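Local coordinates for protein putative hexose oxidase (PDB 5AWV) that probably oxidises a sugar group of teicoplanin-type glycopeptide antibiotics, using a covalently attached FAD cofactor, at residues S293-G298 and V398-Y403; S364-G369 and K425-T430; G392-A397 and A439-W444. One frame throughout, in Å; residues are numbered along the deposited sequence.

Contact 1: residues S293-G298 and V398-Y403; sequences SQLMIG and VWLIGY
Met296 lays its terminal methyl over the indole of Trp399, with CE 3.8 Å from the centre of the six-membered ring and off toward the rim. Its SD lies obliquely farther out, which makes this a Met-aromatic contact as well as a CH-pi one. The two residues form a non-hydrogen-bonded pair of antiparallel strands, 293-298 and 398-402, which run at 177° to each other in the seven-stranded sheet that carries the antibiotic-binding side of this flavoenzyme. Met296 CG stands anti to the carbonyl carbon, and a bend at chi3 (81°) folds CE back onto the ring. The one polar atom of the indole, NE1, is hydrogen-bonded to Tyr395 OH. Beside it, Gln294 runs along the indole in the same direction, its amide plane turned 58° from the ring and NE2 3.6 Å from Trp399 CE3. That NE2 also makes a weak bond to Met296 SD, while OE1 rests 3.5 Å from Ile401 CG1. The modified side chains of the bound peptide pack on Gln294, Met296 and Trp399. On the opposite sheet face, Leu400 CD1 meets both Ile297 CD1, at 3.8 Å, and Leu295 CD2, and helix 264-280 covers this apolar group. Backbone bonds zip Leu295 to Leu400 and Ile297 to Val398 in both directions. At the far end Gly402 N still bonds to Ser293 O, and a water bridges the strands, donating to that same oxygen at 2.9 Å and to Leu400 O at 2.8 Å.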
loop_
_atom_site.group_PDB
_atom_site.type_symbol
_atom_site.label_atom_id
_atom_site.label_comp_id
_atom_site.label_asym_id
_atom_site.label_seq_id
_atom_site.Cartn_x
_atom_site.Cartn_y
_atom_site.Cartn_z
ATOM N N SER A 293 -2.410 12.785 13.384
ATOM C CA SER A 293 -1.615 13.871 12.827
ATOM C C SER A 293 -0.335 13.366 12.295
ATOM O O SER A 293 0.109 12.257 12.619
ATOM C CB SER A 293 -1.368 14.938 13.915
ATOM O OG SER A 293 -0.523 14.434 14.930
ATOM N N GLN A 294 0.266 14.161 11.440
ATOM C CA GLN A 294 1.644 13.901 11.141
ATOM C C GLN A 294 2.516 15.119 11.055
ATOM O O GLN A 294 2.122 16.087 10.425
ATOM C CB GLN A 294 1.790 13.055 9.860
ATOM C CG GLN A 294 1.410 13.622 8.576
ATOM C CD GLN A 294 1.763 12.648 7.401
ATOM O OE1 GLN A 294 1.866 11.460 7.557
ATOM N NE2 GLN A 294 1.939 13.192 6.242
ATOM N N LEU A 295 3.663 15.031 11.676
ATOM C CA LEU A 295 4.608 16.118 11.726
ATOM C C LEU A 295 5.575 15.992 10.599
ATOM O O LEU A 295 6.366 15.105 10.564
ATOM C CB LEU A 295 5.245 16.223 13.116
ATOM C CG LEU A 295 6.307 17.347 13.325
ATOM C CD1 LEU A 295 5.738 18.757 13.076
ATOM C CD2 LEU A 295 6.951 17.268 14.666
ATOM N N MET A 296 5.506 16.923 9.655
ATOM C CA MET A 296 6.267 16.842 8.443
ATOM C C MET A 296 7.362 17.910 8.521
ATOM O O MET A 296 7.040 19.088 8.549
ATOM C CB MET A 296 5.380 17.049 7.279
ATOM C CG MET A 296 4.214 15.997 7.168
ATOM S SD MET A 296 2.850 16.571 6.132
ATOM C CE MET A 296 3.611 16.166 4.594
ATOM N N ILE A 297 8.601 17.466 8.639
ATOM C CA ILE A 297 9.738 18.311 8.879
ATOM C C ILE A 297 10.498 18.281 7.556
ATOM O O ILE A 297 11.444 17.516 7.375
ATOM C CB ILE A 297 10.592 17.855 10.036
ATOM C CG1 ILE A 297 9.773 17.601 11.295
ATOM C CG2 ILE A 297 11.695 18.873 10.324
ATOM C CD1 ILE A 297 10.526 16.815 12.314
ATOM N N GLY A 298 10.082 19.167 6.657
ATOM C CA GLY A 298 10.572 19.202 5.298
ATOM C C GLY A 298 11.060 20.588 4.898
ATOM O O GLY A 298 10.728 21.575 5.556
ATOM N N VAL A 398 11.842 14.652 7.391
ATOM C CA VAL A 398 11.494 13.629 8.400
ATOM C C VAL A 398 10.025 13.786 8.704
ATOM O O VAL A 398 9.581 14.903 9.080
ATOM C CB VAL A 398 12.293 13.801 9.673
ATOM C CG1 VAL A 398 11.854 12.763 10.736
ATOM C CG2 VAL A 398 13.756 13.666 9.333
ATOM N N TRP A 399 9.244 12.721 8.519
ATOM C CA TRP A 399 7.822 12.708 8.860
ATOM C C TRP A 399 7.605 11.774 10.069
ATOM O O TRP A 399 8.131 10.644 10.067
ATOM C CB TRP A 399 6.950 12.185 7.704
ATOM C CG TRP A 399 6.923 13.017 6.499
ATOM C CD1 TRP A 399 7.690 14.121 6.228
ATOM C CD2 TRP A 399 6.089 12.817 5.353
ATOM N NE1 TRP A 399 7.381 14.607 5.001
ATOM C CE2 TRP A 399 6.392 13.830 4.440
ATOM C CE3 TRP A 399 5.087 11.891 5.036
ATOM C CZ2 TRP A 399 5.748 13.932 3.197
ATOM C CZ3 TRP A 399 4.426 11.998 3.811
ATOM C CH2 TRP A 399 4.780 12.993 2.898
ATOM N N LEU A 400 6.870 12.256 11.061
ATOM C CA LEU A 400 6.587 11.523 12.269
ATOM C C LEU A 400 5.070 11.311 12.218
ATOM O O LEU A 400 4.284 12.268 12.299
ATOM C CB LEU A 400 7.014 12.308 13.468
ATOM C CG LEU A 400 8.554 12.488 13.613
ATOM C CD1 LEU A 400 8.898 13.858 14.129
ATOM C CD2 LEU A 400 9.108 11.433 14.540
ATOM N N ILE A 401 4.650 10.073 11.927
ATOM C CA ILE A 401 3.269 9.762 11.548
ATOM C C ILE A 401 2.597 9.095 12.712
ATOM O O ILE A 401 3.133 8.073 13.207
ATOM C CB ILE A 401 3.307 8.798 10.325
ATOM C CG1 ILE A 401 4.165 9.383 9.152
ATOM C CG2 ILE A 401 1.946 8.477 9.792
ATOM C CD1 ILE A 401 4.492 8.295 8.104
ATOM N N GLY A 402 1.488 9.672 13.158
ATOM C CA GLY A 402 0.660 9.134 14.262
ATOM C C GLY A 402 0.273 7.673 14.036
ATOM O O GLY A 402 -0.134 7.339 12.965
ATOM N N TYR A 403 0.476 6.851 15.044
ATOM C CA TYR A 403 0.181 5.405 14.998
ATOM C C TYR A 403 -0.304 4.921 16.369
ATOM O O TYR A 403 -0.636 5.723 17.198
ATOM C CB TYR A 403 1.388 4.661 14.531
ATOM C CG TYR A 403 1.138 3.251 13.994
ATOM C CD1 TYR A 403 0.283 3.038 12.951
ATOM C CD2 TYR A 403 1.765 2.146 14.589
ATOM C CE1 TYR A 403 0.068 1.774 12.441
ATOM C CE2 TYR A 403 1.633 0.844 14.087
ATOM C CZ TYR A 403 0.760 0.656 13.016
ATOM O OH TYR A 403 0.578 -0.603 12.496
HETATM O O HOH W 1 2.385 12.792 14.302
#

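Contact 2: residues S364-G369 and K425-T430; sequences SKTKAG and KVNYIT. With N1L (2-amino-2-deoxy-beta-D-glucopyranuronic acid), chain B.
Thr366 and Ile429 stand side by side and point the same way, with Thr366 OG1 3.9 Å from Ile429 CG1. In Thr366, OG1 lies anti to the carbonyl carbon (chi1 -63°) and CG2 anti to the backbone N, so the hydroxyl is offered to the bound amino-glucuronic acid while the methyl is left for Asn427. The hydroxyl reaches within 2.7 Å of O3 of that sugar. Asn427 crosses Thr366 obliquely, its CG 4.0 Å from Thr366 CG2, and its amide end leans back toward the neighbouring strand beside Ala368 CB and close to the sugar. Both residues belong to the sugar pocket, which Phe93, Cys151 and Tyr473 complete. The frame behind them is an antiparallel pair, strand 363-371 being an outermost strand of the seven-stranded sheet and 424-432 its inner neighbour. Six backbone hydrogen bonds hold the pair, among them Lys367 N to Tyr428 O at 2.8 Å and Val426 N to Gly369 O at 2.8 Å, the latter almost straight at 171°. The other face carries Lys365, Lys367, Val426, Tyr428 and Thr430, with helix 438-452 packed against Lys365, Tyr428 and Thr430. Tyr428 presents its ring edge to the backbone, CD1 lying 3.7 Å from Lys367 O, and its OH bonds to Tyr453. Val426 turns CG1 into the crowded position between N and carbonyl carbon, 3.4 Å from Gly369 O. Both lysines of the edge strand leave the contact for acidic partners: Lys365 NZ forms a salt bridge to Asp475, and Lys367 NZ to Asp475 and Asp477.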
loop_
_atom_site.group_PDB
_atom_site.type_symbol
_atom_site.label_atom_id
_atom_site.label_comp_id
_atom_site.label_asym_id
_atom_site.label_seq_id
_atom_site.Cartn_x
_atom_site.Cartn_y
_atom_site.Cartn_z
ATOM N N SER A 364 12.663 9.010 -5.683
ATOM C CA SER A 364 12.753 9.241 -4.261
ATOM C C SER A 364 13.329 8.042 -3.540
ATOM O O SER A 364 13.374 6.936 -4.076
ATOM C CB SER A 364 11.341 9.611 -3.742
ATOM O OG SER A 364 10.519 8.462 -3.727
ATOM N N LYS A 365 13.783 8.254 -2.323
ATOM C CA LYS A 365 14.208 7.193 -1.412
ATOM C C LYS A 365 13.661 7.504 -0.047
ATOM O O LYS A 365 13.871 8.620 0.483
ATOM C CB LYS A 365 15.723 7.155 -1.322
ATOM C CG LYS A 365 16.325 6.276 -0.260
ATOM C CD LYS A 365 16.180 4.871 -0.635
ATOM C CE LYS A 365 16.897 3.960 0.327
ATOM N NZ LYS A 365 16.541 2.558 -0.026
ATOM N N THR A 366 12.966 6.525 0.552
ATOM C CA THR A 366 12.428 6.660 1.838
ATOM C C THR A 366 13.010 5.552 2.697
ATOM O O THR A 366 13.106 4.390 2.256
ATOM C CB THR A 366 10.888 6.521 1.818
ATOM O OG1 THR A 366 10.295 7.537 1.057
ATOM C CG2 THR A 366 10.314 6.583 3.227
ATOM N N LYS A 367 13.457 5.895 3.873
ATOM C CA LYS A 367 13.963 4.967 4.874
ATOM C C LYS A 367 13.028 5.085 6.045
ATOM O O LYS A 367 12.365 6.130 6.194
ATOM C CB LYS A 367 15.413 5.263 5.237
ATOM C CG LYS A 367 16.311 5.309 4.025
ATOM C CD LYS A 367 17.743 5.708 4.222
ATOM C CE LYS A 367 18.461 4.799 5.166
ATOM N NZ LYS A 367 18.765 3.458 4.582
ATOM N N ALA A 368 12.934 4.087 6.895
ATOM C CA ALA A 368 11.835 4.081 7.927
ATOM C C ALA A 368 12.212 3.387 9.235
ATOM O O ALA A 368 13.142 2.580 9.298
ATOM C CB ALA A 368 10.616 3.347 7.305
ATOM N N GLY A 369 11.490 3.745 10.284
ATOM C CA GLY A 369 11.615 3.165 11.625
ATOM C C GLY A 369 10.300 3.285 12.343
ATOM O O GLY A 369 9.463 4.151 11.995
ATOM N N LYS A 425 5.206 6.139 13.355
ATOM C CA LYS A 425 6.059 5.611 12.373
ATOM C C LYS A 425 6.905 6.803 11.953
ATOM O O LYS A 425 6.393 7.943 11.816
ATOM C CB LYS A 425 5.345 5.012 11.184
ATOM C CG LYS A 425 4.318 3.866 11.529
ATOM C CD LYS A 425 4.231 2.881 10.339
ATOM C CE LYS A 425 3.043 1.913 10.605
ATOM N NZ LYS A 425 3.145 0.729 9.729
ATOM N N VAL A 426 8.152 6.565 11.718
ATOM C CA VAL A 426 9.015 7.710 11.260
ATOM C C VAL A 426 9.599 7.425 9.903
ATOM O O VAL A 426 10.294 6.399 9.729
ATOM C CB VAL A 426 10.037 8.166 12.365
ATOM C CG1 VAL A 426 10.887 7.066 12.882
ATOM C CG2 VAL A 426 11.027 9.234 11.801
ATOM N N ASN A 427 9.456 8.368 8.976
ATOM C CA ASN A 427 10.026 8.271 7.689
ATOM C C ASN A 427 11.086 9.344 7.436
ATOM O O ASN A 427 10.974 10.495 7.892
ATOM C CB ASN A 427 8.954 8.352 6.589
ATOM C CG ASN A 427 8.126 7.063 6.486
ATOM O OD1 ASN A 427 8.427 6.078 7.133
ATOM N ND2 ASN A 427 7.093 7.093 5.699
ATOM N N TYR A 428 12.097 8.926 6.730
ATOM C CA TYR A 428 13.270 9.722 6.315
ATOM C C TYR A 428 13.315 9.706 4.820
ATOM O O TYR A 428 13.621 8.681 4.190
ATOM C CB TYR A 428 14.536 9.156 7.000
ATOM C CG TYR A 428 14.446 8.959 8.518
ATOM C CD1 TYR A 428 13.960 7.782 9.047
ATOM C CD2 TYR A 428 14.843 9.949 9.433
ATOM C CE1 TYR A 428 13.901 7.550 10.386
ATOM C CE2 TYR A 428 14.770 9.721 10.790
ATOM C CZ TYR A 428 14.297 8.523 11.263
ATOM O OH TYR A 428 14.186 8.318 12.607
ATOM N N ILE A 429 13.002 10.857 4.207
ATOM C CA ILE A 429 12.610 10.987 2.818
ATOM C C ILE A 429 13.496 11.931 2.040
ATOM O O ILE A 429 13.863 12.964 2.552
ATOM C CB ILE A 429 11.191 11.529 2.693
ATOM C CG1 ILE A 429 10.211 10.629 3.451
ATOM C CG2 ILE A 429 10.682 11.566 1.237
ATOM C CD1 ILE A 429 8.938 11.330 3.798
ATOM N N THR A 430 13.908 11.531 0.848
ATOM C CA THR A 430 14.468 12.529 -0.098
ATOM C C THR A 430 13.988 12.194 -1.482
ATOM O O THR A 430 13.724 11.040 -1.819
ATOM C CB THR A 430 16.043 12.548 0.018
ATOM O OG1 THR A 430 16.594 13.609 -0.804
ATOM C CG2 THR A 430 16.666 11.225 -0.459
HETATM C C1 N1L B . 4.011 9.510 0.332
HETATM C C2 N1L B . 5.617 9.596 0.465
HETATM C C3 N1L B . 6.253 8.269 0.924
HETATM C C4 N1L B . 5.583 7.876 2.223
HETATM C C5 N1L B . 4.088 7.560 1.946
HETATM C C6 N1L B . 3.344 7.013 3.192
HETATM N N2 N1L B . 6.283 10.009 -0.769
HETATM O O3 N1L B . 7.726 8.429 1.195
HETATM O O4 N1L B . 6.298 6.711 2.880
HETATM O O5 N1L B . 3.399 8.808 1.537
HETATM O O6B N1L B . 2.762 8.009 4.026
HETATM O O6A N1L B . 4.210 6.378 4.045
#

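Contact 3: residues G392-A397 and A439-W444. With T55 (8-methylnonanoic acid), chain Z.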
loop_
_atom_site.group_PDB
_atom_site.type_symbol
_atom_site.label_atom_id
_atom_site.label_comp_id
_atom_site.label_asym_id
_atom_site.label_seq_id
_atom_site.Cartn_x
_atom_site.Cartn_y
_atom_site.Cartn_z
ATOM N N GLY A 392 21.973 21.455 -1.971
ATOM C CA GLY A 392 21.879 20.618 -3.161
ATOM C C GLY A 392 20.745 19.600 -3.102
ATOM O O GLY A 392 20.503 18.906 -4.070
ATOM N N ILE A 393 20.018 19.552 -1.997
ATOM C CA ILE A 393 18.953 18.566 -1.826
ATOM C C ILE A 393 17.677 19.185 -2.251
ATOM O O ILE A 393 17.267 20.197 -1.665
ATOM C CB ILE A 393 18.840 18.103 -0.364
ATOM C CG1 ILE A 393 20.197 17.649 0.118
ATOM C CG2 ILE A 393 17.700 17.066 -0.237
ATOM C CD1 ILE A 393 20.789 16.540 -0.775
ATOM N N ASP A 394 17.055 18.636 -3.298
ATOM C CA ASP A 394 15.791 19.120 -3.784
ATOM C C ASP A 394 14.649 19.040 -2.775
ATOM O O ASP A 394 13.909 20.014 -2.573
ATOM C CB ASP A 394 15.353 18.374 -5.062
ATOM C CG ASP A 394 16.266 18.643 -6.285
ATOM O OD1 ASP A 394 17.107 19.545 -6.211
ATOM O OD2 ASP A 394 16.143 17.912 -7.294
ATOM N N TYR A 395 14.445 17.852 -2.191
ATOM C CA TYR A 395 13.479 17.681 -1.077
ATOM C C TYR A 395 14.042 16.700 -0.134
ATOM O O TYR A 395 14.605 15.701 -0.564
ATOM C CB TYR A 395 12.122 17.154 -1.547
ATOM C CG TYR A 395 11.135 16.924 -0.398
ATOM C CD1 TYR A 395 10.576 18.003 0.284
ATOM C CD2 TYR A 395 10.717 15.630 -0.033
ATOM C CE1 TYR A 395 9.694 17.833 1.345
ATOM C CE2 TYR A 395 9.799 15.430 0.997
ATOM C CZ TYR A 395 9.315 16.504 1.703
ATOM O OH TYR A 395 8.414 16.324 2.704
ATOM N N GLY A 396 14.025 17.067 1.146
ATOM C CA GLY A 396 14.441 16.204 2.185
ATOM C C GLY A 396 13.512 16.451 3.351
ATOM O O GLY A 396 13.117 17.624 3.616
ATOM N N ALA A 397 13.124 15.365 4.052
ATOM C CA ALA A 397 12.185 15.509 5.154
ATOM C C ALA A 397 12.252 14.351 6.157
ATOM O O ALA A 397 12.730 13.210 5.820
ATOM C CB ALA A 397 10.779 15.699 4.625
ATOM N N ALA A 439 23.043 10.382 -6.487
ATOM C CA ALA A 439 24.020 9.941 -5.516
ATOM C C ALA A 439 24.112 10.911 -4.340
ATOM O O ALA A 439 24.259 10.492 -3.191
ATOM C CB ALA A 439 25.410 9.745 -6.162
ATOM N N LYS A 440 23.987 12.198 -4.624
ATOM C CA LYS A 440 24.074 13.241 -3.580
ATOM C C LYS A 440 22.841 13.161 -2.585
ATOM O O LYS A 440 22.992 13.344 -1.360
ATOM C CB LYS A 440 24.114 14.593 -4.261
ATOM C CG LYS A 440 24.374 15.744 -3.351
ATOM C CD LYS A 440 24.294 17.046 -4.155
ATOM C CE LYS A 440 24.466 18.273 -3.258
ATOM N NZ LYS A 440 25.810 18.424 -2.616
ATOM N N HIS A 441 21.669 12.876 -3.132
ATOM C CA HIS A 441 20.461 12.692 -2.302
ATOM C C HIS A 441 20.492 11.389 -1.489
ATOM O O HIS A 441 20.161 11.401 -0.324
ATOM C CB HIS A 441 19.234 12.725 -3.113
ATOM C CG HIS A 441 18.948 14.039 -3.735
ATOM N ND1 HIS A 441 19.744 14.579 -4.728
ATOM C CD2 HIS A 441 17.961 14.937 -3.507
ATOM C CE1 HIS A 441 19.256 15.752 -5.084
ATOM N NE2 HIS A 441 18.180 15.995 -4.362
ATOM N N LEU A 442 20.910 10.276 -2.089
ATOM C CA LEU A 442 21.113 9.058 -1.353
ATOM C C LEU A 442 22.069 9.287 -0.220
ATOM O O LEU A 442 21.857 8.809 0.880
ATOM C CB LEU A 442 21.615 7.926 -2.245
ATOM C CG LEU A 442 20.619 7.429 -3.337
ATOM C CD1 LEU A 442 21.151 6.203 -4.063
ATOM C CD2 LEU A 442 19.233 7.097 -2.809
ATOM N N THR A 443 23.157 9.989 -0.487
ATOM C CA THR A 443 24.130 10.264 0.546
ATOM C C THR A 443 23.543 10.982 1.758
ATOM O O THR A 443 23.821 10.618 2.894
ATOM C CB THR A 443 25.341 11.059 -0.044
ATOM O OG1 THR A 443 26.041 10.194 -0.966
ATOM C CG2 THR A 443 26.281 11.474 1.055
ATOM N N TRP A 444 22.765 12.001 1.468
ATOM C CA TRP A 444 22.152 12.855 2.473
ATOM C C TRP A 444 21.166 12.050 3.353
ATOM O O TRP A 444 21.215 12.072 4.548
ATOM C CB TRP A 444 21.475 14.013 1.756
ATOM C CG TRP A 444 20.832 14.908 2.764
ATOM C CD1 TRP A 444 21.450 15.846 3.515
ATOM C CD2 TRP A 444 19.456 14.840 3.238
ATOM N NE1 TRP A 444 20.553 16.427 4.411
ATOM C CE2 TRP A 444 19.314 15.853 4.246
ATOM C CE3 TRP A 444 18.327 14.089 2.860
ATOM C CZ2 TRP A 444 18.103 16.062 4.965
ATOM C CZ3 TRP A 444 17.091 14.333 3.532
ATOM C CH2 TRP A 444 17.002 15.310 4.584
HETATM C CAD T55 Z . 12.467 16.824 -5.032
HETATM C CAE T55 Z . 11.313 16.628 -5.982
HETATM C CAG T55 Z . 10.035 16.299 -5.213
HETATM C CAH T55 Z . 10.163 14.924 -4.548
HETATM C CAI T55 Z . 8.999 14.660 -3.600
HETATM C CAJ T55 Z . 9.127 13.275 -2.960
HETATM C CAK T55 Z . 7.769 12.876 -2.432
HETATM C CAL T55 Z . 7.732 11.412 -1.962
HETATM C CAF T55 Z . 11.142 17.903 -6.778
HETATM C C T55 Z . 6.360 11.154 -1.322
HETATM O O T55 Z . 5.459 12.022 -1.286
#
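Two bonds grip the imidazole of His441, one at each nitrogen. NE2 accepts from Asp394 N at 3.1 Å in a nearly straight bond (167°), with the donor somewhat tilted from the ring plane, and ND1 is hydrogen-bonded to Asn437 O. Here helix 438-452 packs against the residues leading into strand 395-402 and the first residues of that strand, an inner one of the antiparallel sheet. Ile393 is wedged between two aromatic residues. Its CD1 sits over the centre of the His441 ring, 4.3 Å from the centroid, while its CG1 lies over the five-membered ring of Trp444. The far end of that indole runs up to the strand backbone, CZ3 3.5 Å from Gly396 CA. At the exposed margin, an extended Lys440 chain, bent only at chi4, brings CE to 3.5 Å from Gly392 CA. Tyr395 points away from the helix and, with Asp394, borders the bound fatty acyl chain, Asp394 CB being 3.3 Å from CAD of the acyl group. With NE2 receiving an N-H and ND1 facing a carbonyl, the His441 ring is probably neutral, although the Asp394 carboxylate, whose OD2 is bonded to Ala433 N, lies near, with that OD2 4.1 Å from His441 NE2.

In the fold
The three contacts are woven through the adjacent strands 395-402 and 424-432. Contacts 1 and 2 have centres 11 Å apart and are probably bridged by backbone bonds, Ile401 N to Lys425 O at 2.8 Å and Asn427 N to Trp399 O at 2.9 Å. Contact 3, centred 12 Å from contact 2 and 19 Å from contact 1, joins the sheet to helix 438-452; Thr430 OG1 bonds to Tyr395 O at 2.9 Å. Ile429 CD1 packs 3.6 Å from Trp399 CD2, and both side chains lie about 4 Å from the acyl group at their nearest atoms. In contact 2, the side chain of Lys425 also comes within about 6 Å of FAD at the nearest atoms.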